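Local coordinates for LRR receptor-like serine/threonine-protein kinase RGI3 (Arabidopsis thaliana, PDB 5HZ0), which serves as a cell-surface receptor for RGF peptide hormones, which maintain the root stem cell niche, and forms heterodimers with SERK co-receptors on peptide binding, at residues G569-S574 against V592-S597; H575-G580 against Y598-G603; G148-E153 against G172-S177. The protein carries 5 engineered substitutions. All coordinates share one frame; numbering follows the deposited sequence.

In the fold
All three contacts join neighbouring turns of the extracellular leucine-rich repeat solenoid, with the two segments running in the same direction each time. From the N terminus the chain first closes contact 3, where 172-177 of predicted repeat 8 comes back beside 148-153 of repeat 7. It then runs through many turns to the C-terminal end, on the other side of the chain's centre, where contacts 1 and 2 bring repeats 25 and 26 together. Their segments alternate along the chain, so the two loops cross: strands 570-572 and 593-595 pair in contact 1, and segments 569-574 and 592-597 run straight on into the two halves of contact 2. The nearest atoms of contacts 1 and 3 are about 48 Å apart.

Contact 1: residues G569-S574 against V592-S597. With NAG (2-acetamido-2-deoxy-beta-D-glucopyranose), chain E; NAG (2-acetamido-2-deoxy-beta-D-glucopyranose), chain D.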
ATOM      1  N   GLY A 569     -16.713  21.124  15.291  1.00 15.43           N
ATOM      2  CA  GLY A 569     -17.798  20.428  14.617  1.00 11.78           C
ATOM      3  C   GLY A 569     -18.715  19.646  15.541  1.00 17.66           C
ATOM      4  O   GLY A 569     -19.898  19.488  15.259  1.00 21.26           O
ATOM      5  N   VAL A 570     -18.175  19.164  16.657  1.00 13.95           N
ATOM      6  CA  VAL A 570     -18.952  18.344  17.578  1.00 13.61           C
ATOM      7  C   VAL A 570     -18.708  18.755  19.025  1.00 16.90           C
ATOM      8  O   VAL A 570     -17.554  18.845  19.470  1.00 17.64           O
ATOM      9  CB  VAL A 570     -18.618  16.846  17.413  1.00 14.67           C
ATOM     10  CG1 VAL A 570     -19.348  16.012  18.468  1.00  8.76           C
ATOM     11  CG2 VAL A 570     -18.963  16.372  16.005  1.00 13.06           C
ATOM     12  N   LEU A 571     -19.786  19.012  19.761  1.00 10.34           N
ATOM     13  CA  LEU A 571     -19.646  19.390  21.161  1.00 10.47           C
ATOM     14  C   LEU A 571     -20.661  18.653  22.032  1.00 12.70           C
ATOM     15  O   LEU A 571     -21.866  18.718  21.788  1.00 25.27           O
ATOM     16  CB  LEU A 571     -19.766  20.911  21.328  1.00 11.34           C
ATOM     17  CG  LEU A 571     -19.858  21.443  22.765  1.00 17.01           C
ATOM     18  CD1 LEU A 571     -18.547  21.314  23.526  1.00 11.52           C
ATOM     19  CD2 LEU A 571     -20.322  22.879  22.777  1.00 19.72           C
ATOM     20  N   ASP A 572     -20.159  17.936  23.029  1.00  9.56           N
ATOM     21  CA  ASP A 572     -20.973  17.195  23.977  1.00  9.12           C
ATOM     22  C   ASP A 572     -20.562  17.566  25.413  1.00 17.03           C
ATOM     23  O   ASP A 572     -19.478  17.189  25.893  1.00 14.01           O
ATOM     24  CB  ASP A 572     -20.734  15.703  23.744  1.00  8.33           C
ATOM     25  CG  ASP A 572     -21.751  14.818  24.440  1.00 13.64           C
ATOM     26  OD1 ASP A 572     -22.421  15.291  25.374  1.00 18.08           O
ATOM     27  OD2 ASP A 572     -21.875  13.634  24.052  1.00 10.91           O
ATOM     28  N   VAL A 573     -21.435  18.329  26.066  1.00  9.72           N
ATOM     29  CA  VAL A 573     -21.359  18.704  27.475  1.00  9.95           C
ATOM     30  C   VAL A 573     -22.359  17.950  28.366  1.00  9.56           C
ATOM     31  O   VAL A 573     -22.488  18.229  29.556  1.00 12.84           O
ATOM     32  CB  VAL A 573     -21.506  20.243  27.663  1.00 10.80           C
ATOM     33  CG1 VAL A 573     -20.303  20.964  27.074  1.00 11.23           C
ATOM     34  CG2 VAL A 573     -22.800  20.755  27.017  1.00 11.04           C
ATOM     35  N   SER A 574     -23.079  17.012  27.774  1.00  9.03           N
ATOM     36  CA  SER A 574     -24.240  16.388  28.405  1.00  8.73           C
ATOM     37  C   SER A 574     -23.919  15.651  29.703  1.00 11.15           C
ATOM     38  O   SER A 574     -22.756  15.346  29.980  1.00 11.83           O
ATOM     39  CB  SER A 574     -24.860  15.393  27.442  1.00  8.20           C
ATOM     40  OG  SER A 574     -24.048  14.233  27.375  1.00  7.61           O
ATOM     41  N   VAL A 592     -22.007  21.170  14.187  1.00 27.50           N
ATOM     42  CA  VAL A 592     -22.775  20.165  13.468  1.00 27.09           C
ATOM     43  C   VAL A 592     -23.620  19.411  14.470  1.00 24.10           C
ATOM     44  O   VAL A 592     -24.831  19.304  14.329  1.00 26.90           O
ATOM     45  CB  VAL A 592     -21.834  19.168  12.746  1.00 31.76           C
ATOM     46  CG1 VAL A 592     -22.634  18.033  12.118  1.00 37.71           C
ATOM     47  CG2 VAL A 592     -20.964  19.893  11.709  1.00 17.53           C
ATOM     48  N   SER A 593     -22.943  18.821  15.447  1.00 17.91           N
ATOM     49  CA  SER A 593     -23.604  18.085  16.509  1.00 14.43           C
ATOM     50  C   SER A 593     -23.417  18.771  17.864  1.00 18.04           C
ATOM     51  O   SER A 593     -22.301  19.140  18.250  1.00 25.08           O
ATOM     52  CB  SER A 593     -23.072  16.652  16.555  1.00 16.28           C
ATOM     53  OG  SER A 593     -23.725  15.909  17.564  1.00 28.23           O
ATOM     54  N   LEU A 594     -24.519  18.930  18.585  1.00 10.37           N
ATOM     55  CA  LEU A 594     -24.527  19.569  19.894  1.00 14.62           C
ATOM     56  C   LEU A 594     -25.325  18.706  20.848  1.00 10.07           C
ATOM     57  O   LEU A 594     -26.478  18.426  20.574  1.00 19.97           O
ATOM     58  CB  LEU A 594     -25.176  20.954  19.811  1.00 11.42           C
ATOM     59  CG  LEU A 594     -25.314  21.671  21.161  1.00 20.81           C
ATOM     60  CD1 LEU A 594     -23.963  21.755  21.857  1.00 15.97           C
ATOM     61  CD2 LEU A 594     -25.937  23.072  21.020  1.00 12.56           C
ATOM     62  N   ASN A 595     -24.716  18.255  21.942  1.00  9.75           N
ATOM     63  CA  ASN A 595     -25.467  17.529  22.953  1.00  9.32           C
ATOM     64  C   ASN A 595     -25.375  18.268  24.299  1.00 21.81           C
ATOM     65  O   ASN A 595     -24.313  18.281  24.946  1.00 17.98           O
ATOM     66  CB  ASN A 595     -24.955  16.090  23.045  1.00  8.55           C
ATOM     67  CG  ASN A 595     -25.870  15.181  23.844  1.00  9.24           C
ATOM     68  OD1 ASN A 595     -26.676  15.662  24.640  1.00  8.33           O
ATOM     69  ND2 ASN A 595     -25.743  13.847  23.660  1.00  7.41           N
ATOM     70  N   ILE A 596     -26.485  18.928  24.662  1.00 17.70           N
ATOM     71  CA  ILE A 596     -26.662  19.651  25.934  1.00 10.41           C
ATOM     72  C   ILE A 596     -27.556  18.983  27.000  1.00 10.07           C
ATOM     73  O   ILE A 596     -27.861  19.590  28.026  1.00 10.41           O
ATOM     74  CB  ILE A 596     -27.060  21.138  25.731  1.00 11.24           C
ATOM     75  CG1 ILE A 596     -28.237  21.280  24.744  1.00 11.35           C
ATOM     76  CG2 ILE A 596     -25.872  21.951  25.239  1.00 11.70           C
ATOM     77  CD1 ILE A 596     -29.538  20.710  25.209  1.00 11.06           C
ATOM     78  N   SER A 597     -28.021  17.776  26.719  1.00  9.44           N
ATOM     79  CA  SER A 597     -29.014  17.097  27.542  1.00  9.14           C
ATOM     80  C   SER A 597     -28.536  16.740  28.944  1.00  8.99           C
ATOM     81  O   SER A 597     -27.346  16.723  29.221  1.00 17.29           O
ATOM     82  CB  SER A 597     -29.503  15.834  26.837  1.00  8.51           C
ATOM     83  OG  SER A 597     -28.546  14.796  26.930  1.00 11.78           O
TER
HETATM   84  C1  NAG E 704     -24.792  13.394  22.670  1.00  7.19           C
HETATM   85  C2  NAG E 704     -24.522  11.932  23.048  1.00 11.41           C
HETATM   86  C3  NAG E 704     -23.722  11.166  21.987  1.00 11.96           C
HETATM   87  C4  NAG E 704     -24.251  11.418  20.580  1.00 13.16           C
HETATM   88  C5  NAG E 704     -24.443  12.920  20.366  1.00 14.95           C
HETATM   89  C6  NAG E 704     -25.084  13.249  19.027  1.00 16.13           C
HETATM   90  C7  NAG E 704     -24.128  10.962  25.245  1.00  5.99           C
HETATM   91  C8  NAG E 704     -23.403  11.081  26.557  1.00  6.07           C
HETATM   92  N2  NAG E 704     -23.835  11.877  24.327  1.00  6.41           N
HETATM   93  O3  NAG E 704     -23.867   9.795  22.233  1.00 11.24           O
HETATM   94  O4  NAG E 704     -23.402  10.803  19.624  1.00 14.36           O
HETATM   95  O5  NAG E 704     -25.307  13.434  21.362  1.00 10.61           O
HETATM   96  O6  NAG E 704     -26.414  12.765  19.017  1.00 18.98           O
HETATM   97  O7  NAG E 704     -24.925  10.050  25.033  1.00  5.58           O
HETATM   98  C1  NAG D 703     -18.890  11.646  24.813  1.00  6.30           C
HETATM   99  C2  NAG D 703     -19.374  10.841  23.610  1.00  5.89           C
HETATM  100  C3  NAG D 703     -20.407   9.783  24.020  1.00  6.45           C
HETATM  101  C4  NAG D 703     -19.837   8.904  25.142  1.00  5.40           C
HETATM  102  C5  NAG D 703     -19.504   9.850  26.295  1.00  5.48           C
HETATM  103  C6  NAG D 703     -18.973   9.160  27.549  1.00 11.05           C
HETATM  104  C7  NAG D 703     -19.770  11.767  21.332  1.00  7.15           C
HETATM  105  C8  NAG D 703     -20.395  12.912  20.576  1.00  6.98           C
HETATM  106  N2  NAG D 703     -19.897  11.806  22.660  1.00  6.36           N
HETATM  107  O3  NAG D 703     -20.765   9.026  22.890  1.00 10.69           O
HETATM  108  O4  NAG D 703     -20.659   7.791  25.529  1.00  4.84           O
HETATM  109  O5  NAG D 703     -18.533  10.777  25.873  1.00  5.91           O
HETATM  110  O6  NAG D 703     -17.815   8.405  27.257  1.00  4.89           O
HETATM  111  O7  NAG D 703     -19.202  10.864  20.717  1.00  7.15           O
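Leu571 and Leu594 lie side by side on one face of two parallel strands, 570-572 and 593-595, and their methyls CD2 and CD1 meet at 3.9 Å. Both side chains are buried, and branched aliphatic groups suit this closely packed interior. Just beyond the strands Val573 CG2 meets Ile596 CG2 at 3.7 Å, the two side chains crossing obliquely. Main-chain hydrogen bonds join the strands: Leu571 N gives to Ser593 O, Asn595 N to Leu571 O and Val573 N to Asn595 O, while Gly569 O accepts from both Val592 N and Ser593 N. This is the parallel pairing of successive turns in a leucine-rich repeat solenoid, leucines inward and mostly polar residues on the concave surface; strand 546-548 continues the pairing on the other side of 570-572. The packing is looser on that outer face. Val570 CG2 comes only to 4.2 Å from Ser593 CB, and both residues are partly exposed. Asn595 carries an N-linked glycan, its ND2 joined covalently to C1 of the chain E sugar. Asp572 lies alongside, pointing the same way, its carboxylate 15° from the amide plane of Asn595, and the two oxygens divide the work. OD2 accepts the acetamido N2 of the chain E sugar at 2.6 Å and N2 of the chain D sugar at 3.0 Å. OD1 takes Ser574 N in an Asx turn and also Ser574 OG, at 2.8 Å. An alanine in place of Asp572 would probably leave both sugar N-H groups without their carboxylate acceptor and the Ser574 hydroxyl free to turn. Asn595 OD1 repeats the Asx turn one strand over, receiving Ser597 N and Ser597 OG, so the amide stays oriented while its nitrogen holds the sugar. Ser593 OG approaches C6 of that same sugar to 3.3 Å.

Contact 2: residues H575-G580 against Y598-G603; sequences HNQLTG and YNDFSG
The rings of His575 and Tyr598 lie nearly parallel, planes 7° apart, yet slid so far that they barely overlap. Both segments follow the strand part of a leucine-rich repeat, in the stretch of the consensus that runs Asn-x-Leu-x-Gly: Asn576, Leu578 and Gly580 answer to Asn599, Phe601 and Gly603. Over one face of the imidazole sits Tyr598 CB, a CH-pi contact 4.0 Å from the centroid of the His575 ring, while His575 NE2 lies over one face of the phenol. Flat side chains suit this exposed place because they can lie side by side, one ring over the other's CB, and the histidine also touches a glycan sugar. The third ring, Phe601, has Leu578 O over one face, toward the rim, and Gly580 O in plane at its edge. The phenylalanine fills a leucine position and remains alongside its counterpart, with CZ at 3.4 Å from Leu578 CB. Its CG stands anti to the carbonyl carbon (chi1 -66°), and the ring thus extends beside the leucine in the buried interior. The asparagines serve the backbone. Asn576 ND2 is hydrogen-bonded to Val573 O and Leu549 O, and Asn599 ND2 reaches back to Val573 O of the preceding turn, an amide's two N-H groups matching the carbonyls of a buried bend. The modelled bond from Leu578 N to Asn599 OD1 is less certain, since that oxygen is placed too near a neighbour. On the outer side Thr579 CG2 packs on Asp600 CB at 3.5 Å. Gly580 has a positive phi of 82°, which favours glycine. Its carbonyl O accepts Ser602 N at 3.1 Å, with the donor standing above the carbonyl plane.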
ATOM      1  N   HIS A 575     -24.954  15.403  30.509  1.00 10.59           N
ATOM      2  CA  HIS A 575     -24.807  14.754  31.811  1.00  8.15           C
ATOM      3  C   HIS A 575     -23.825  15.481  32.734  1.00 12.61           C
ATOM      4  O   HIS A 575     -22.896  14.883  33.288  1.00 12.83           O
ATOM      5  CB  HIS A 575     -24.414  13.283  31.665  1.00  7.44           C
ATOM      6  CG  HIS A 575     -25.492  12.425  31.089  1.00  7.00           C
ATOM      7  ND1 HIS A 575     -25.553  12.111  29.749  1.00  6.75           N
ATOM      8  CD2 HIS A 575     -26.551  11.814  31.671  1.00  6.80           C
ATOM      9  CE1 HIS A 575     -26.606  11.339  29.526  1.00  6.41           C
ATOM     10  NE2 HIS A 575     -27.232  11.154  30.674  1.00 13.98           N
ATOM     11  N   ASN A 576     -24.041  16.783  32.895  1.00 16.43           N
ATOM     12  CA  ASN A 576     -23.305  17.572  33.874  1.00 12.44           C
ATOM     13  C   ASN A 576     -24.279  18.401  34.689  1.00 14.79           C
ATOM     14  O   ASN A 576     -25.490  18.200  34.601  1.00 18.65           O
ATOM     15  CB  ASN A 576     -22.258  18.467  33.205  1.00 15.44           C
ATOM     16  CG  ASN A 576     -20.998  17.720  32.868  1.00 15.15           C
ATOM     17  OD1 ASN A 576     -20.233  17.348  33.755  1.00  9.73           O
ATOM     18  ND2 ASN A 576     -20.766  17.501  31.584  1.00 13.69           N
ATOM     19  N   GLN A 577     -23.738  19.285  35.521  1.00 16.65           N
ATOM     20  CA  GLN A 577     -24.528  20.251  36.296  1.00 16.70           C
ATOM     21  C   GLN A 577     -24.595  21.667  35.719  1.00 20.38           C
ATOM     22  O   GLN A 577     -24.875  22.614  36.441  1.00 27.44           O
ATOM     23  CB  GLN A 577     -24.160  20.232  37.774  1.00 18.56           C
ATOM     24  CG  GLN A 577     -24.652  18.979  38.476  1.00 20.48           C
ATOM     25  CD  GLN A 577     -23.779  18.608  39.652  1.00 31.75           C
ATOM     26  OE1 GLN A 577     -22.975  17.677  39.571  1.00 34.17           O
ATOM     27  NE2 GLN A 577     -23.923  19.344  40.754  1.00 35.84           N
ATOM     28  N   LEU A 578     -24.214  21.814  34.458  1.00 12.03           N
ATOM     29  CA  LEU A 578     -24.147  23.117  33.792  1.00 12.68           C
ATOM     30  C   LEU A 578     -25.442  23.961  33.859  1.00 16.67           C
ATOM     31  O   LEU A 578     -26.556  23.431  33.758  1.00 12.80           O
ATOM     32  CB  LEU A 578     -23.716  22.912  32.329  1.00 17.96           C
ATOM     33  CG  LEU A 578     -22.207  22.797  32.022  1.00 19.57           C
ATOM     34  CD1 LEU A 578     -21.526  21.995  33.061  1.00 24.84           C
ATOM     35  CD2 LEU A 578     -21.901  22.228  30.630  1.00 15.04           C
ATOM     36  N   THR A 579     -25.285  25.276  34.033  1.00 16.93           N
ATOM     37  CA  THR A 579     -26.436  26.198  34.102  1.00 18.87           C
ATOM     38  C   THR A 579     -26.328  27.399  33.175  1.00 16.93           C
ATOM     39  O   THR A 579     -25.356  27.546  32.417  1.00 15.68           O
ATOM     40  CB  THR A 579     -26.691  26.779  35.529  1.00 16.84           C
ATOM     41  OG1 THR A 579     -25.482  27.343  36.064  1.00 16.82           O
ATOM     42  CG2 THR A 579     -27.248  25.725  36.481  1.00 17.18           C
ATOM     43  N   GLY A 580     -27.338  28.266  33.263  1.00 17.74           N
ATOM     44  CA  GLY A 580     -27.420  29.449  32.433  1.00 16.20           C
ATOM     45  C   GLY A 580     -27.981  29.063  31.092  1.00 15.90           C
ATOM     46  O   GLY A 580     -28.552  27.994  30.954  1.00 15.24           O
ATOM     47  N   TYR A 598     -29.484  16.477  29.829  1.00  8.92           N
ATOM     48  CA  TYR A 598     -29.207  16.188  31.236  1.00  8.87           C
ATOM     49  C   TYR A 598     -28.275  17.205  31.884  1.00  9.39           C
ATOM     50  O   TYR A 598     -27.244  16.861  32.435  1.00 20.16           O
ATOM     51  CB  TYR A 598     -28.743  14.748  31.439  1.00 12.42           C
ATOM     52  CG  TYR A 598     -29.768  13.749  30.963  1.00 16.36           C
ATOM     53  CD1 TYR A 598     -30.768  13.276  31.818  1.00 15.12           C
ATOM     54  CD2 TYR A 598     -29.765  13.304  29.640  1.00 19.70           C
ATOM     55  CE1 TYR A 598     -31.727  12.365  31.366  1.00  7.22           C
ATOM     56  CE2 TYR A 598     -30.705  12.405  29.185  1.00  7.02           C
ATOM     57  CZ  TYR A 598     -31.680  11.936  30.052  1.00 24.90           C
ATOM     58  OH  TYR A 598     -32.613  11.040  29.586  1.00 25.38           O
ATOM     59  N   ASN A 599     -28.650  18.470  31.774  1.00 18.69           N
ATOM     60  CA  ASN A 599     -27.983  19.534  32.489  1.00 10.61           C
ATOM     61  C   ASN A 599     -29.040  20.375  33.181  1.00 15.79           C
ATOM     62  O   ASN A 599     -30.221  20.030  33.181  1.00 14.96           O
ATOM     63  CB  ASN A 599     -27.122  20.393  31.552  1.00 15.00           C
ATOM     64  CG  ASN A 599     -25.694  19.862  31.400  1.00 19.65           C
ATOM     65  OD1 ASN A 599     -24.896  19.920  32.341  1.00 10.80           O
ATOM     66  ND2 ASN A 599     -25.360  19.374  30.203  1.00 10.37           N
ATOM     67  N   ASP A 600     -28.595  21.444  33.826  1.00 15.06           N
ATOM     68  CA  ASP A 600     -29.474  22.422  34.466  1.00 20.68           C
ATOM     69  C   ASP A 600     -29.746  23.683  33.631  1.00 12.92           C
ATOM     70  O   ASP A 600     -30.057  24.718  34.193  1.00 13.53           O
ATOM     71  CB  ASP A 600     -29.018  22.745  35.890  1.00 25.63           C
ATOM     72  CG  ASP A 600     -29.159  21.553  36.830  1.00 31.59           C
ATOM     73  OD1 ASP A 600     -30.235  20.917  36.830  1.00 11.80           O
ATOM     74  OD2 ASP A 600     -28.187  21.246  37.562  1.00 33.93           O
ATOM     75  N   PHE A 601     -29.462  23.633  32.331  1.00 16.93           N
ATOM     76  CA  PHE A 601     -29.678  24.770  31.428  1.00 13.38           C
ATOM     77  C   PHE A 601     -31.134  25.258  31.417  1.00 13.68           C
ATOM     78  O   PHE A 601     -32.070  24.496  31.643  1.00 13.28           O
ATOM     79  CB  PHE A 601     -29.284  24.420  29.976  1.00 13.13           C
ATOM     80  CG  PHE A 601     -27.817  24.152  29.765  1.00 18.34           C
ATOM     81  CD1 PHE A 601     -26.853  25.075  30.145  1.00 19.31           C
ATOM     82  CD2 PHE A 601     -27.402  22.973  29.152  1.00 18.88           C
ATOM     83  CE1 PHE A 601     -25.503  24.814  29.924  1.00 22.42           C
ATOM     84  CE2 PHE A 601     -26.055  22.710  28.934  1.00 16.72           C
ATOM     85  CZ  PHE A 601     -25.108  23.626  29.319  1.00 12.68           C
ATOM     86  N   SER A 602     -31.302  26.547  31.150  1.00 14.41           N
ATOM     87  CA  SER A 602     -32.616  27.166  31.074  1.00 22.81           C
ATOM     88  C   SER A 602     -32.518  28.398  30.191  1.00 19.84           C
ATOM     89  O   SER A 602     -31.432  28.941  30.010  1.00 15.80           O
ATOM     90  CB  SER A 602     -33.117  27.551  32.470  1.00 15.07           C
ATOM     91  OG  SER A 602     -32.642  28.818  32.852  1.00 24.46           O
ATOM     92  N   GLY A 603     -33.652  28.868  29.679  1.00 20.83           N
ATOM     93  CA  GLY A 603     -33.653  29.963  28.724  1.00 16.47           C
ATOM     94  C   GLY A 603     -34.103  29.576  27.328  1.00 16.28           C
ATOM     95  O   GLY A 603     -34.313  28.392  27.009  1.00 15.58           O
TER

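Contact 3: residues G148-E153 against G172-S177; sequences GELPWE and GKLPAS
Ser177 sits beneath the indole of Trp152 as a small knob under a broad plate: its CB lies over the centre of the six-membered ring, 4.0 Å from that centroid. The neighbouring residues fill in around it. Pro175 CB comes to 3.6 Å from Trp152 CE3, and Ala176 CB approaches Trp152 CH2 at 3.9 Å, so the short side chains of 175-177 together make a shallow seat for the large ring. Trp152 CG is anti to its backbone N (chi1 -177°), and this carries the indole across to the next turn. A second bump from 148-153 is Leu150, whose CD2 enters the hollow between Pro175 CD, at 3.9 Å, and Leu174 CD2. Both segments carry the Gly-x-Leu-Pro form of the plant leucine-rich repeat, just before a short 3-10 turn, and so the proline of one repeat packs against the leucine of the one before. Glycine suits position 172, because a CB there would clash with Glu149 OE1 and its phi is positive. That carboxylate oxygen accepts a weak hydrogen bond from Lys173 N at 3.4 Å. Ser177 OG also donates to Trp152 O, though the modelled length is doubtful at this resolution. The chemistry therefore implies a contact held mainly by shape and apolar surface, with Lys173 NZ, 5.5 Å from Glu149 OE1, probably adding at most a diffuse attraction.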
ATOM      1  N   GLY A 148      -8.165  -5.256 -28.635  1.00 22.62           N
ATOM      2  CA  GLY A 148      -8.373  -6.458 -29.406  1.00 12.14           C
ATOM      3  C   GLY A 148      -7.677  -7.616 -28.753  1.00 23.66           C
ATOM      4  O   GLY A 148      -6.958  -7.439 -27.774  1.00 30.93           O
ATOM      5  N   GLU A 149      -7.912  -8.810 -29.277  1.00 20.48           N
ATOM      6  CA  GLU A 149      -7.213  -9.992 -28.809  1.00 23.26           C
ATOM      7  C   GLU A 149      -5.820 -10.061 -29.433  1.00 25.98           C
ATOM      8  O   GLU A 149      -5.599  -9.571 -30.538  1.00 25.09           O
ATOM      9  CB  GLU A 149      -8.012 -11.253 -29.151  1.00 22.81           C
ATOM     10  CG  GLU A 149      -9.152 -11.556 -28.193  1.00 26.09           C
ATOM     11  CD  GLU A 149      -9.683 -12.979 -28.333  1.00 33.46           C
ATOM     12  OE1 GLU A 149     -10.192 -13.542 -27.336  1.00 37.04           O
ATOM     13  OE2 GLU A 149      -9.604 -13.535 -29.445  1.00 37.47           O
ATOM     14  N   LEU A 150      -4.876 -10.669 -28.726  1.00 26.91           N
ATOM     15  CA  LEU A 150      -3.566 -10.915 -29.308  1.00 21.19           C
ATOM     16  C   LEU A 150      -3.778 -11.875 -30.473  1.00 23.14           C
ATOM     17  O   LEU A 150      -4.330 -12.961 -30.291  1.00 30.37           O
ATOM     18  CB  LEU A 150      -2.612 -11.510 -28.265  1.00 15.57           C
ATOM     19  CG  LEU A 150      -1.181 -11.835 -28.695  1.00 18.65           C
ATOM     20  CD1 LEU A 150      -0.391 -10.570 -29.036  1.00 15.70           C
ATOM     21  CD2 LEU A 150      -0.474 -12.650 -27.618  1.00 20.55           C
ATOM     22  N   PRO A 151      -3.363 -11.470 -31.681  1.00 18.74           N
ATOM     23  CA  PRO A 151      -3.669 -12.302 -32.849  1.00 14.83           C
ATOM     24  C   PRO A 151      -2.978 -13.656 -32.819  1.00 21.76           C
ATOM     25  O   PRO A 151      -1.838 -13.790 -32.383  1.00 23.58           O
ATOM     26  CB  PRO A 151      -3.165 -11.463 -34.028  1.00 13.01           C
ATOM     27  CG  PRO A 151      -2.128 -10.566 -33.437  1.00 21.19           C
ATOM     28  CD  PRO A 151      -2.582 -10.272 -32.039  1.00 22.31           C
ATOM     29  N   TRP A 152      -3.711 -14.656 -33.282  1.00 20.77           N
ATOM     30  CA  TRP A 152      -3.245 -16.022 -33.389  1.00 16.82           C
ATOM     31  C   TRP A 152      -1.879 -16.092 -34.094  1.00 21.62           C
ATOM     32  O   TRP A 152      -0.957 -16.835 -33.686  1.00 23.08           O
ATOM     33  CB  TRP A 152      -4.299 -16.807 -34.165  1.00 16.17           C
ATOM     34  CG  TRP A 152      -3.987 -18.225 -34.297  1.00 25.12           C
ATOM     35  CD1 TRP A 152      -3.402 -18.837 -35.364  1.00 31.61           C
ATOM     36  CD2 TRP A 152      -4.231 -19.243 -33.327  1.00 29.34           C
ATOM     37  NE1 TRP A 152      -3.261 -20.180 -35.115  1.00 36.35           N
ATOM     38  CE2 TRP A 152      -3.768 -20.455 -33.868  1.00 32.62           C
ATOM     39  CE3 TRP A 152      -4.794 -19.251 -32.047  1.00 27.37           C
ATOM     40  CZ2 TRP A 152      -3.851 -21.661 -33.179  1.00 28.31           C
ATOM     41  CZ3 TRP A 152      -4.869 -20.447 -31.363  1.00 20.60           C
ATOM     42  CH2 TRP A 152      -4.404 -21.634 -31.930  1.00 20.73           C
ATOM     43  N   GLU A 153      -1.727 -15.264 -35.122  1.00 18.70           N
ATOM     44  CA  GLU A 153      -0.524 -15.285 -35.956  1.00 16.59           C
ATOM     45  C   GLU A 153       0.767 -14.989 -35.187  1.00 20.50           C
ATOM     46  O   GLU A 153       1.863 -15.169 -35.715  1.00 21.77           O
ATOM     47  CB  GLU A 153      -0.680 -14.323 -37.124  1.00 17.13           C
ATOM     48  CG  GLU A 153      -1.672 -14.800 -38.188  1.00 23.96           C
ATOM     49  CD  GLU A 153      -3.143 -14.634 -37.799  1.00 24.90           C
ATOM     50  OE1 GLU A 153      -3.452 -14.045 -36.735  1.00 17.13           O
ATOM     51  OE2 GLU A 153      -3.992 -15.098 -38.580  1.00 25.74           O
ATOM     52  N   GLY A 172      -9.463 -10.524 -24.124  1.00 14.44           N
ATOM     53  CA  GLY A 172      -9.613 -11.920 -24.507  1.00 14.59           C
ATOM     54  C   GLY A 172      -8.565 -12.855 -23.937  1.00 13.57           C
ATOM     55  O   GLY A 172      -7.739 -12.459 -23.119  1.00 22.40           O
ATOM     56  N   LYS A 173      -8.614 -14.113 -24.355  1.00  9.82           N
ATOM     57  CA  LYS A 173      -7.650 -15.105 -23.895  1.00 15.49           C
ATOM     58  C   LYS A 173      -6.394 -15.103 -24.776  1.00 19.55           C
ATOM     59  O   LYS A 173      -6.473 -14.876 -25.984  1.00 28.30           O
ATOM     60  CB  LYS A 173      -8.288 -16.499 -23.865  1.00 15.98           C
ATOM     61  CG  LYS A 173      -8.731 -17.008 -25.224  1.00 22.97           C
ATOM     62  CD  LYS A 173      -9.249 -18.435 -25.143  1.00 28.41           C
ATOM     63  CE  LYS A 173     -10.751 -18.471 -25.210  1.00 35.09           C
ATOM     64  NZ  LYS A 173     -11.361 -17.763 -24.057  1.00 39.51           N
ATOM     65  N   LEU A 174      -5.234 -15.330 -24.173  1.00 11.78           N
ATOM     66  CA  LEU A 174      -4.015 -15.474 -24.949  1.00  8.35           C
ATOM     67  C   LEU A 174      -4.174 -16.712 -25.794  1.00  8.06           C
ATOM     68  O   LEU A 174      -4.591 -17.748 -25.292  1.00  8.14           O
ATOM     69  CB  LEU A 174      -2.806 -15.641 -24.034  1.00 10.94           C
ATOM     70  CG  LEU A 174      -2.497 -14.503 -23.074  1.00 11.13           C
ATOM     71  CD1 LEU A 174      -1.337 -14.893 -22.197  1.00 11.80           C
ATOM     72  CD2 LEU A 174      -2.186 -13.250 -23.861  1.00 16.53           C
ATOM     73  N   PRO A 175      -3.839 -16.614 -27.085  1.00 13.81           N
ATOM     74  CA  PRO A 175      -4.061 -17.722 -28.021  1.00 10.26           C
ATOM     75  C   PRO A 175      -3.164 -18.916 -27.709  1.00 18.92           C
ATOM     76  O   PRO A 175      -2.060 -18.733 -27.211  1.00 16.50           O
ATOM     77  CB  PRO A 175      -3.660 -17.123 -29.367  1.00  9.02           C
ATOM     78  CG  PRO A 175      -2.665 -16.056 -29.022  1.00 10.88           C
ATOM     79  CD  PRO A 175      -3.135 -15.481 -27.713  1.00  6.82           C
ATOM     80  N   ALA A 176      -3.636 -20.120 -28.019  1.00 21.24           N
ATOM     81  CA  ALA A 176      -2.866 -21.341 -27.831  1.00 15.43           C
ATOM     82  C   ALA A 176      -1.596 -21.279 -28.693  1.00 17.39           C
ATOM     83  O   ALA A 176      -0.591 -21.952 -28.421  1.00 16.55           O
ATOM     84  CB  ALA A 176      -3.722 -22.552 -28.184  1.00  4.70           C
ATOM     85  N   SER A 177      -1.657 -20.412 -29.702  1.00 16.37           N
ATOM     86  CA  SER A 177      -0.539 -20.063 -30.567  1.00 14.20           C
ATOM     87  C   SER A 177       0.731 -19.766 -29.785  1.00 13.41           C
ATOM     88  O   SER A 177       1.828 -20.021 -30.255  1.00 11.62           O
ATOM     89  CB  SER A 177      -0.893 -18.774 -31.300  1.00 19.06           C
ATOM     90  OG  SER A 177      -1.379 -19.031 -32.590  1.00 29.84           O
TER